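Local coordinates for protein gamma-glutamyl phosphate reductase (Thermotoga maritima, PDB 1O20) that probably catalyses the NADPH-dependent reduction of L-glutamyl 5-phosphate to its semialdehyde, the second step from glutamate towards proline, at residues L249-K260 with E282-L291; H294-T304 with Y323-V332. All coordinates share one frame; numbering follows the deposited sequence. Where two conformers were deposited one is given.

Contact 1: residues L249-K260 with E282-L291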
loop_
_atom_site.group_PDB
_atom_site.type_symbol
_atom_site.label_atom_id
_atom_site.label_comp_id
_atom_site.label_asym_id
_atom_site.label_seq_id
_atom_site.Cartn_x
_atom_site.Cartn_y
_atom_site.Cartn_z
ATOM N N LEU A 249 23.113 -13.353 -17.033
ATOM C CA LEU A 249 22.629 -14.422 -16.175
ATOM C C LEU A 249 23.233 -14.408 -14.778
ATOM O O LEU A 249 22.610 -14.819 -13.802
ATOM C CB LEU A 249 22.852 -15.786 -16.865
ATOM C CG LEU A 249 22.195 -15.904 -18.254
ATOM C CD1 LEU A 249 22.440 -17.245 -18.877
ATOM C CD2 LEU A 249 20.694 -15.613 -18.227
ATOM N N LYS A 250 24.452 -13.912 -14.678
ATOM C CA LYS A 250 25.111 -13.766 -13.399
ATOM C C LYS A 250 24.438 -12.706 -12.544
ATOM O O LYS A 250 24.238 -12.911 -11.350
ATOM C CB LYS A 250 26.597 -13.414 -13.602
ATOM C CG LYS A 250 27.489 -14.612 -13.568
ATOM N N LYS A 251 24.107 -11.560 -13.144
ATOM C CA LYS A 251 23.475 -10.480 -12.396
ATOM C C LYS A 251 21.989 -10.774 -12.179
ATOM O O LYS A 251 21.405 -10.272 -11.238
ATOM C CB LYS A 251 23.691 -9.130 -13.078
ATOM C CG LYS A 251 25.184 -8.651 -13.157
ATOM C CD LYS A 251 25.302 -7.291 -13.869
ATOM C CE LYS A 251 26.664 -6.611 -13.736
ATOM N NZ LYS A 251 26.669 -5.337 -14.548
ATOM N N ALA A 252 21.407 -11.610 -13.038
ATOM C CA ALA A 252 19.992 -11.995 -12.970
ATOM C C ALA A 252 19.686 -12.755 -11.693
ATOM O O ALA A 252 18.624 -12.604 -11.083
ATOM C CB ALA A 252 19.648 -12.875 -14.159
ATOM N N VAL A 253 20.651 -13.571 -11.274
ATOM C CA VAL A 253 20.428 -14.474 -10.172
ATOM C C VAL A 253 20.111 -13.694 -8.872
ATOM O O VAL A 253 19.065 -13.952 -8.251
ATOM C CB VAL A 253 21.616 -15.458 -10.009
ATOM C CG1 VAL A 253 21.567 -16.133 -8.685
ATOM C CG2 VAL A 253 21.645 -16.464 -11.173
ATOM N N PRO A 254 20.977 -12.770 -8.443
ATOM C CA PRO A 254 20.652 -11.971 -7.250
ATOM C C PRO A 254 19.345 -11.191 -7.393
ATOM O O PRO A 254 18.674 -10.999 -6.410
ATOM C CB PRO A 254 21.846 -10.997 -7.114
ATOM C CG PRO A 254 22.922 -11.564 -7.957
ATOM C CD PRO A 254 22.309 -12.456 -8.965
ATOM N N VAL A 255 19.010 -10.696 -8.571
ATOM C CA VAL A 255 17.748 -9.958 -8.720
ATOM C C VAL A 255 16.564 -10.874 -8.386
ATOM O O VAL A 255 15.646 -10.501 -7.657
ATOM C CB VAL A 255 17.591 -9.389 -10.138
ATOM C CG1 VAL A 255 16.229 -8.809 -10.330
ATOM C CG2 VAL A 255 18.666 -8.352 -10.451
ATOM N N ILE A 256 16.606 -12.093 -8.926
ATOM C CA ILE A 256 15.555 -13.059 -8.731
ATOM C C ILE A 256 15.489 -13.474 -7.267
ATOM O O ILE A 256 14.416 -13.503 -6.694
ATOM C CB ILE A 256 15.750 -14.274 -9.643
ATOM C CG1 ILE A 256 15.572 -13.898 -11.116
ATOM C CG2 ILE A 256 14.734 -15.321 -9.310
ATOM C CD1 ILE A 256 16.185 -14.866 -12.051
ATOM N N ILE A 257 16.644 -13.750 -6.669
ATOM C CA ILE A 257 16.727 -14.103 -5.250
ATOM C C ILE A 257 16.186 -12.993 -4.344
ATOM O O ILE A 257 15.415 -13.241 -3.414
ATOM C CB ILE A 257 18.180 -14.463 -4.902
ATOM C CG1 ILE A 257 18.582 -15.704 -5.685
ATOM C CG2 ILE A 257 18.357 -14.758 -3.402
ATOM C CD1 ILE A 257 17.795 -16.912 -5.323
ATOM N N ASN A 258 16.570 -11.765 -4.654
ATOM C CA ASN A 258 16.128 -10.605 -3.909
ATOM C C ASN A 258 14.613 -10.524 -3.982
ATOM O O ASN A 258 13.951 -10.364 -2.958
ATOM C CB ASN A 258 16.797 -9.342 -4.465
ATOM C CG ASN A 258 16.363 -8.085 -3.754
ATOM O OD1 ASN A 258 15.664 -7.228 -4.329
ATOM N ND2 ASN A 258 16.741 -7.970 -2.496
ATOM N N ALA A 259 14.078 -10.679 -5.198
ATOM C CA ALA A 259 12.662 -10.491 -5.429
ATOM C C ALA A 259 11.810 -11.546 -4.705
ATOM O O ALA A 259 10.714 -11.243 -4.263
ATOM C CB ALA A 259 12.347 -10.490 -6.932
ATOM N N LYS A 260 12.348 -12.758 -4.610
ATOM C CA LYS A 260 11.668 -13.894 -4.019
ATOM C C LYS A 260 11.880 -14.019 -2.516
ATOM O O LYS A 260 10.917 -14.263 -1.780
ATOM C CB LYS A 260 12.072 -15.178 -4.721
ATOM C CG LYS A 260 11.404 -16.486 -4.199
ATOM C CD LYS A 260 9.911 -16.661 -4.564
ATOM C CE LYS A 260 8.961 -16.085 -3.508
ATOM N NZ LYS A 260 7.521 -16.236 -3.930
ATOM N N GLU A 282 20.783 -23.946 -19.809
ATOM C CA GLU A 282 21.927 -23.423 -19.053
ATOM C C GLU A 282 21.506 -22.802 -17.729
ATOM O O GLU A 282 22.190 -22.954 -16.728
ATOM C CB GLU A 282 22.657 -22.321 -19.866
ATOM C CG GLU A 282 23.914 -21.739 -19.202
ATOM C CD GLU A 282 24.433 -20.425 -19.808
ATOM O OE1 GLU A 282 24.020 -19.993 -20.927
ATOM O OE2 GLU A 282 25.259 -19.800 -19.130
ATOM N N PHE A 283 20.397 -22.062 -17.729
ATOM C CA PHE A 283 20.069 -21.163 -16.629
ATOM C C PHE A 283 19.211 -21.870 -15.583
ATOM O O PHE A 283 19.421 -21.664 -14.389
ATOM C CB PHE A 283 19.337 -19.892 -17.153
ATOM C CG PHE A 283 19.074 -18.866 -16.081
ATOM C CD1 PHE A 283 20.122 -18.270 -15.425
ATOM C CD2 PHE A 283 17.777 -18.550 -15.682
ATOM C CE1 PHE A 283 19.904 -17.387 -14.401
ATOM C CE2 PHE A 283 17.560 -17.684 -14.642
ATOM C CZ PHE A 283 18.631 -17.095 -14.005
ATOM N N LEU A 284 18.282 -22.735 -16.002
ATOM C CA LEU A 284 17.359 -23.347 -15.020
ATOM C C LEU A 284 18.075 -24.130 -13.928
ATOM O O LEU A 284 17.701 -23.998 -12.751
ATOM C CB LEU A 284 16.270 -24.199 -15.647
ATOM C CG LEU A 284 15.169 -23.407 -16.365
ATOM C CD1 LEU A 284 14.287 -24.348 -17.137
ATOM C CD2 LEU A 284 14.336 -22.575 -15.389
ATOM N N PRO A 285 19.075 -24.943 -14.278
ATOM C CA PRO A 285 19.797 -25.683 -13.220
ATOM C C PRO A 285 20.436 -24.756 -12.204
ATOM O O PRO A 285 20.437 -25.061 -11.016
ATOM C CB PRO A 285 20.819 -26.550 -14.004
ATOM C CG PRO A 285 20.210 -26.704 -15.329
ATOM C CD PRO A 285 19.502 -25.368 -15.626
ATOM N N VAL A 286 20.912 -23.610 -12.674
ATOM C CA VAL A 286 21.553 -22.633 -11.800
ATOM C C VAL A 286 20.574 -21.932 -10.879
ATOM O O VAL A 286 20.785 -21.908 -9.682
ATOM C CB VAL A 286 22.360 -21.622 -12.606
ATOM C CG1 VAL A 286 22.991 -20.560 -11.663
ATOM C CG2 VAL A 286 23.458 -22.357 -13.364
ATOM N N ILE A 287 19.498 -21.381 -11.438
ATOM C CA ILE A 287 18.563 -20.615 -10.639
ATOM C C ILE A 287 17.782 -21.505 -9.682
ATOM O O ILE A 287 17.495 -21.092 -8.571
ATOM C CB ILE A 287 17.630 -19.732 -11.531
ATOM C CG1 ILE A 287 16.850 -18.738 -10.667
ATOM C CG2 ILE A 287 16.694 -20.577 -12.360
ATOM C CD1 ILE A 287 17.754 -17.725 -9.913
ATOM N N VAL A 288 17.454 -22.712 -10.107
ATOM C CA VAL A 288 16.746 -23.654 -9.249
ATOM C C VAL A 288 17.650 -24.036 -8.042
ATOM O O VAL A 288 17.193 -24.002 -6.903
ATOM C CB VAL A 288 16.234 -24.894 -10.030
ATOM C CG1 VAL A 288 15.650 -25.965 -9.087
ATOM C CG2 VAL A 288 15.190 -24.500 -11.012
ATOM N N GLU A 289 18.929 -24.308 -8.296
ATOM C CA GLU A 289 19.913 -24.588 -7.228
ATOM C C GLU A 289 19.952 -23.431 -6.219
ATOM O O GLU A 289 19.815 -23.661 -5.009
ATOM C CB GLU A 289 21.307 -24.877 -7.867
ATOM C CG GLU A 289 22.552 -24.909 -6.975
ATOM C CD GLU A 289 23.844 -25.190 -7.786
ATOM O OE1 GLU A 289 24.518 -26.217 -7.505
ATOM O OE2 GLU A 289 24.166 -24.404 -8.726
ATOM N N GLU A 290 20.049 -22.196 -6.728
ATOM C CA GLU A 290 20.160 -21.034 -5.873
ATOM C C GLU A 290 18.876 -20.750 -5.097
ATOM O O GLU A 290 18.915 -20.379 -3.918
ATOM C CB GLU A 290 20.615 -19.829 -6.681
ATOM C CG GLU A 290 20.958 -18.583 -5.854
ATOM C CD GLU A 290 22.289 -18.691 -5.113
ATOM O OE1 GLU A 290 23.015 -19.681 -5.352
ATOM O OE2 GLU A 290 22.583 -17.772 -4.291
ATOM N N LEU A 291 17.737 -20.936 -5.737
ATOM C CA LEU A 291 16.439 -20.792 -5.066
ATOM C C LEU A 291 16.337 -21.791 -3.898
ATOM O O LEU A 291 15.948 -21.445 -2.779
ATOM C CB LEU A 291 15.302 -20.996 -6.074
ATOM C CG LEU A 291 15.059 -19.780 -6.977
ATOM C CD1 LEU A 291 14.283 -20.163 -8.188
ATOM C CD2 LEU A 291 14.362 -18.661 -6.155
#
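F283 and V253 interlock as reciprocal knobs between two helices whose axes cross at -37°, running in the same general direction 10.5 Å apart. The ring of F283 sits in a hole made by L249, A252, V253 and I256. F283 CG lies anti to its own backbone N (chi1 -175°), a torsion that carries the ring across towards helix 249-260. I256 meets it from the opposite direction: its CD1 lies at the ring edge, near the ring plane, 3.8 Å from F283 CZ. The L249 and F283 side chains cross obliquely, L249 CD2 3.9 Å from F283 CD1, and A252, with just a methyl, lets the broad ring settle close to the helix backbone.

V253 in turn sits among F283, V286, I287 and E290. Its CG2 slides past the phenyl ring, 3.8 Å from F283 CE1, while CG1 meets the aliphatic part of E290 at about a right angle. The beta branch lets V253 touch F283 with one methyl and E290 with the other. I287 CD1 meets I256 CD1 at 3.9 Å, the two side chains crossing at about a right angle.

Farther along, a charged residue joins the packing through its aliphatic part. E290, bent at chi2 (75°), presents its CG methylene to I257 CD1 at 3.6 Å; the carboxylate forms a long, weak ion pair with K293. L291 CD2 lies beside I257 CD1 at 3.9 Å and borders K260 CG. Leucine and isoleucine suit the buried side, where I256 and I287 both reach L273 of strand 270-276, while L249 and F283 reach V243 of strand 239-243. This is knobs-into-holes packing of neighbouring helices on one face of a parallel alpha/beta sheet, helix 249-261 being the crossover of the beta-alpha-beta unit 239-276 in this aldehyde dehydrogenase-like fold.

Contact 2: residues H294-T304 with Y323-V332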
loop_
_atom_site.group_PDB
_atom_site.type_symbol
_atom_site.label_atom_id
_atom_site.label_comp_id
_atom_site.label_asym_id
_atom_site.label_seq_id
_atom_site.Cartn_x
_atom_site.Cartn_y
_atom_site.Cartn_z
ATOM N N HIS A 294 18.042 -21.042 -0.652
ATOM C CA HIS A 294 17.295 -20.089 0.165
ATOM C C HIS A 294 15.956 -20.641 0.681
ATOM O O HIS A 294 15.090 -19.884 1.132
ATOM C CB HIS A 294 17.061 -18.814 -0.630
ATOM C CG HIS A 294 18.296 -18.012 -0.830
ATOM N ND1 HIS A 294 19.124 -18.176 -1.926
ATOM C CD2 HIS A 294 18.880 -17.069 -0.048
ATOM C CE1 HIS A 294 20.151 -17.352 -1.822
ATOM N NE2 HIS A 294 20.015 -16.655 -0.700
ATOM N N GLY A 295 15.817 -21.959 0.627
ATOM C CA GLY A 295 14.641 -22.645 1.112
ATOM C C GLY A 295 13.408 -22.538 0.216
ATOM O O GLY A 295 12.313 -22.759 0.694
ATOM N N VAL A 296 13.580 -22.259 -1.066
ATOM C CA VAL A 296 12.433 -22.066 -1.955
ATOM C C VAL A 296 12.004 -23.395 -2.584
ATOM O O VAL A 296 12.823 -24.151 -3.125
ATOM C CB VAL A 296 12.690 -20.991 -3.012
ATOM C CG1 VAL A 296 11.540 -20.906 -3.974
ATOM C CG2 VAL A 296 12.889 -19.628 -2.345
ATOM N N GLU A 297 10.706 -23.680 -2.441
ATOM C CA GLU A 297 10.044 -24.785 -3.135
ATOM C C GLU A 297 9.741 -24.378 -4.595
ATOM O O GLU A 297 8.971 -23.453 -4.849
ATOM C CB GLU A 297 8.734 -25.200 -2.433
ATOM C CG GLU A 297 8.003 -26.302 -3.195
ATOM C CD GLU A 297 6.673 -26.699 -2.592
ATOM O OE1 GLU A 297 6.561 -26.759 -1.353
ATOM O OE2 GLU A 297 5.754 -26.994 -3.378
ATOM N N VAL A 298 10.333 -25.087 -5.537
ATOM C CA VAL A 298 10.276 -24.720 -6.942
ATOM C C VAL A 298 9.306 -25.614 -7.657
ATOM O O VAL A 298 9.394 -26.836 -7.568
ATOM C CB VAL A 298 11.621 -24.839 -7.572
ATOM C CG1 VAL A 298 11.537 -24.586 -9.050
ATOM C CG2 VAL A 298 12.602 -23.841 -6.873
ATOM N N ARG A 299 8.329 -25.011 -8.315
ATOM C CA ARG A 299 7.399 -25.741 -9.132
ATOM C C ARG A 299 7.687 -25.339 -10.561
ATOM O O ARG A 299 8.229 -24.259 -10.801
ATOM C CB ARG A 299 5.964 -25.381 -8.774
ATOM C CG ARG A 299 5.717 -25.466 -7.286
ATOM C CD ARG A 299 4.257 -25.341 -6.853
ATOM N NE ARG A 299 4.183 -25.591 -5.410
ATOM C CZ ARG A 299 3.121 -25.371 -4.674
ATOM N NH1 ARG A 299 2.034 -24.849 -5.229
ATOM N NH2 ARG A 299 3.157 -25.622 -3.377
ATOM N N GLY A 300 7.348 -26.203 -11.513
ATOM C CA GLY A 300 7.702 -25.929 -12.893
ATOM C C GLY A 300 6.804 -26.607 -13.915
ATOM O O GLY A 300 6.224 -27.681 -13.665
ATOM N N CYS A 301 6.761 -25.986 -15.084
ATOM C CA CYS A 301 6.053 -26.496 -16.244
ATOM C C CYS A 301 6.757 -27.732 -16.750
ATOM O O CYS A 301 7.860 -28.121 -16.262
ATOM C CB CYS A 301 5.994 -25.403 -17.339
ATOM S SG CYS A 301 7.560 -25.132 -18.254
ATOM N N GLU A 302 6.134 -28.374 -17.731
ATOM C CA GLU A 302 6.686 -29.637 -18.251
ATOM C C GLU A 302 8.060 -29.394 -18.884
ATOM O O GLU A 302 8.944 -30.230 -18.763
ATOM C CB GLU A 302 5.713 -30.335 -19.246
ATOM N N LYS A 303 8.285 -28.250 -19.528
ATOM C CA LYS A 303 9.622 -27.986 -20.106
ATOM C C LYS A 303 10.680 -27.717 -19.048
ATOM O O LYS A 303 11.865 -28.120 -19.176
ATOM C CB LYS A 303 9.555 -26.866 -21.148
ATOM C CG LYS A 303 8.821 -27.333 -22.412
ATOM C CD LYS A 303 8.722 -26.227 -23.410
ATOM C CE LYS A 303 8.097 -26.749 -24.703
ATOM N NZ LYS A 303 7.734 -25.565 -25.517
ATOM N N THR A 304 10.258 -27.060 -17.977
ATOM C CA THR A 304 11.115 -26.834 -16.828
ATOM C C THR A 304 11.563 -28.182 -16.209
ATOM O O THR A 304 12.734 -28.383 -15.862
ATOM C CB THR A 304 10.386 -25.942 -15.784
ATOM O OG1 THR A 304 10.170 -24.613 -16.323
ATOM C CG2 THR A 304 11.250 -25.732 -14.532
ATOM N N TYR A 323 1.718 -16.950 -3.767
ATOM C CA TYR A 323 2.066 -17.844 -2.672
ATOM C C TYR A 323 2.297 -17.106 -1.337
ATOM O O TYR A 323 1.964 -17.646 -0.302
ATOM C CB TYR A 323 3.307 -18.671 -3.034
ATOM C CG TYR A 323 3.179 -19.488 -4.307
ATOM C CD1 TYR A 323 2.255 -20.517 -4.408
ATOM C CD2 TYR A 323 3.979 -19.232 -5.410
ATOM C CE1 TYR A 323 2.166 -21.280 -5.546
ATOM C CE2 TYR A 323 3.876 -19.991 -6.551
ATOM C CZ TYR A 323 2.974 -21.006 -6.621
ATOM O OH TYR A 323 2.860 -21.790 -7.768
ATOM N N LEU A 324 2.882 -15.907 -1.361
ATOM C CA LEU A 324 3.302 -15.197 -0.132
ATOM C C LEU A 324 4.124 -16.153 0.780
ATOM O O LEU A 324 3.879 -16.276 1.976
ATOM C CB LEU A 324 2.084 -14.687 0.635
ATOM C CG LEU A 324 1.647 -13.192 0.563
ATOM C CD1 LEU A 324 2.222 -12.398 -0.611
ATOM C CD2 LEU A 324 0.127 -13.057 0.687
ATOM N N ASP A 325 5.065 -16.857 0.174
ATOM C CA ASP A 325 5.851 -17.887 0.865
ATOM C C ASP A 325 7.023 -18.205 -0.035
ATOM O O ASP A 325 7.079 -17.735 -1.187
ATOM C CB ASP A 325 4.964 -19.118 1.058
ATOM C CG ASP A 325 5.407 -20.013 2.191
ATOM O OD1 ASP A 325 6.530 -19.850 2.749
ATOM O OD2 ASP A 325 4.672 -20.945 2.554
ATOM N N LEU A 326 7.963 -18.980 0.478
ATOM C CA LEU A 326 9.127 -19.398 -0.279
ATOM C C LEU A 326 8.738 -20.521 -1.221
ATOM O O LEU A 326 9.157 -21.677 -1.071
ATOM C CB LEU A 326 10.236 -19.829 0.678
ATOM C CG LEU A 326 10.814 -18.647 1.437
ATOM C CD1 LEU A 326 11.549 -19.123 2.711
ATOM C CD2 LEU A 326 11.746 -17.878 0.502
ATOM N N ILE A 327 7.881 -20.164 -2.171
ATOM C CA ILE A 327 7.431 -21.046 -3.236
ATOM C C ILE A 327 7.506 -20.210 -4.531
ATOM O O ILE A 327 7.303 -18.970 -4.516
ATOM C CB ILE A 327 5.997 -21.503 -2.997
ATOM C CG1 ILE A 327 5.838 -22.121 -1.616
ATOM C CG2 ILE A 327 5.568 -22.508 -4.078
ATOM C CD1 ILE A 327 4.407 -22.451 -1.189
ATOM N N ILE A 328 7.814 -20.873 -5.635
ATOM C CA ILE A 328 7.881 -20.180 -6.918
ATOM C C ILE A 328 7.467 -21.140 -8.017
ATOM O O ILE A 328 7.716 -22.362 -7.934
ATOM C CB ILE A 328 9.315 -19.561 -7.156
ATOM C CG1 ILE A 328 9.245 -18.444 -8.195
ATOM C CG2 ILE A 328 10.334 -20.643 -7.540
ATOM C CD1 ILE A 328 10.502 -17.612 -8.368
ATOM N N ALA A 329 6.785 -20.641 -9.038
ATOM C CA ALA A 329 6.529 -21.476 -10.206
ATOM C C ALA A 329 7.264 -20.925 -11.409
ATOM O O ALA A 329 7.307 -19.697 -11.633
ATOM C CB ALA A 329 5.070 -21.629 -10.465
ATOM N N ILE A 330 7.879 -21.829 -12.162
ATOM C CA ILE A 330 8.732 -21.456 -13.286
ATOM C C ILE A 330 8.093 -21.986 -14.530
ATOM O O ILE A 330 7.666 -23.153 -14.546
ATOM C CB ILE A 330 10.158 -22.065 -13.112
ATOM C CG1 ILE A 330 10.794 -21.591 -11.792
ATOM C CG2 ILE A 330 11.018 -21.731 -14.309
ATOM C CD1 ILE A 330 12.222 -22.021 -11.561
ATOM N N LYS A 331 8.001 -21.156 -15.574
ATOM C CA LYS A 331 7.595 -21.598 -16.918
ATOM C C LYS A 331 8.618 -21.222 -17.991
ATOM O O LYS A 331 9.122 -20.099 -18.003
ATOM C CB LYS A 331 6.253 -20.943 -17.305
ATOM C CG LYS A 331 5.833 -21.199 -18.756
ATOM C CD LYS A 331 4.325 -21.318 -18.861
ATOM C CE LYS A 331 3.799 -21.523 -20.274
ATOM N NZ LYS A 331 2.292 -21.286 -20.264
ATOM N N VAL A 332 8.880 -22.111 -18.935
ATOM C CA VAL A 332 9.743 -21.771 -20.080
ATOM C C VAL A 332 8.808 -21.159 -21.121
ATOM O O VAL A 332 7.737 -21.710 -21.322
ATOM C CB VAL A 332 10.401 -23.019 -20.703
ATOM C CG1 VAL A 332 11.150 -22.688 -22.028
ATOM C CG2 VAL A 332 11.350 -23.681 -19.725
#
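Strand 297-300 pairs in parallel with 327-330, the strand axes 29° apart, through five backbone hydrogen bonds running from E297 N-L326 O (2.9 Å) to C301 N-I330 O (3.0 Å). V298, I328 and I330 turn to one face, V298 CG1 3.7 Å from I330 CD1. I330 lies beneath L284 and V288 of helix 277-293, while K260 of helix 249-261 touches I328. G300 belongs to this row, where a side chain would collide with T304.

R299 occupies the other face with E297, I327 and A329. Its extended chain lays one guanidinium face over I327 CG2, 3.6 Å from R299 NE, and the same methyl sits over the centre of the Y323 ring. The guanidinium and ring planes stand 73° apart. R299 makes a salt bridge to E297 side-on, NE and NH2 both donating to OE2, which they meet from the same face, above the carboxylate plane; NH1 makes a salt bridge to D318, which also binds Y323 OH. Replacing R299 with an alanine is likely to leave E297 and D318 without their shared positive partner and to strip the guanidinium from one side of the I327 methyl.

At the far end C301 caps helix 302-307: with SG between N and the carbonyl carbon (chi1 76°), the sulfur accepts from T304 N (3.3 Å) and from V332 N (3.4 Å). This is a parallel strand pair near one edge of the seven-stranded alpha/beta sheet, the first strand passing through C301 into an N-capped helix.

Contacts 1 and 2, their centres about 12 Å apart, are successive layers of one alpha/beta domain: the helix pair of contact 1 lies on the sheet face to which V298, I328 and I330 of contact 2 turn. The chain itself joins them, since helix 277-293 ends in a Schellman motif at G295, with V296 N 3.0 Å from L291 O, and strand 297-300 follows at once. K260 ties them a second time: its NZ lies 2.8 Å from I327 O, and it also donates to A270 O and makes a salt bridge to E271, both of strand 270-276. I257 CG2 packs 3.5 Å from H294 CE1, whose ring is held through ND1 by E290 O.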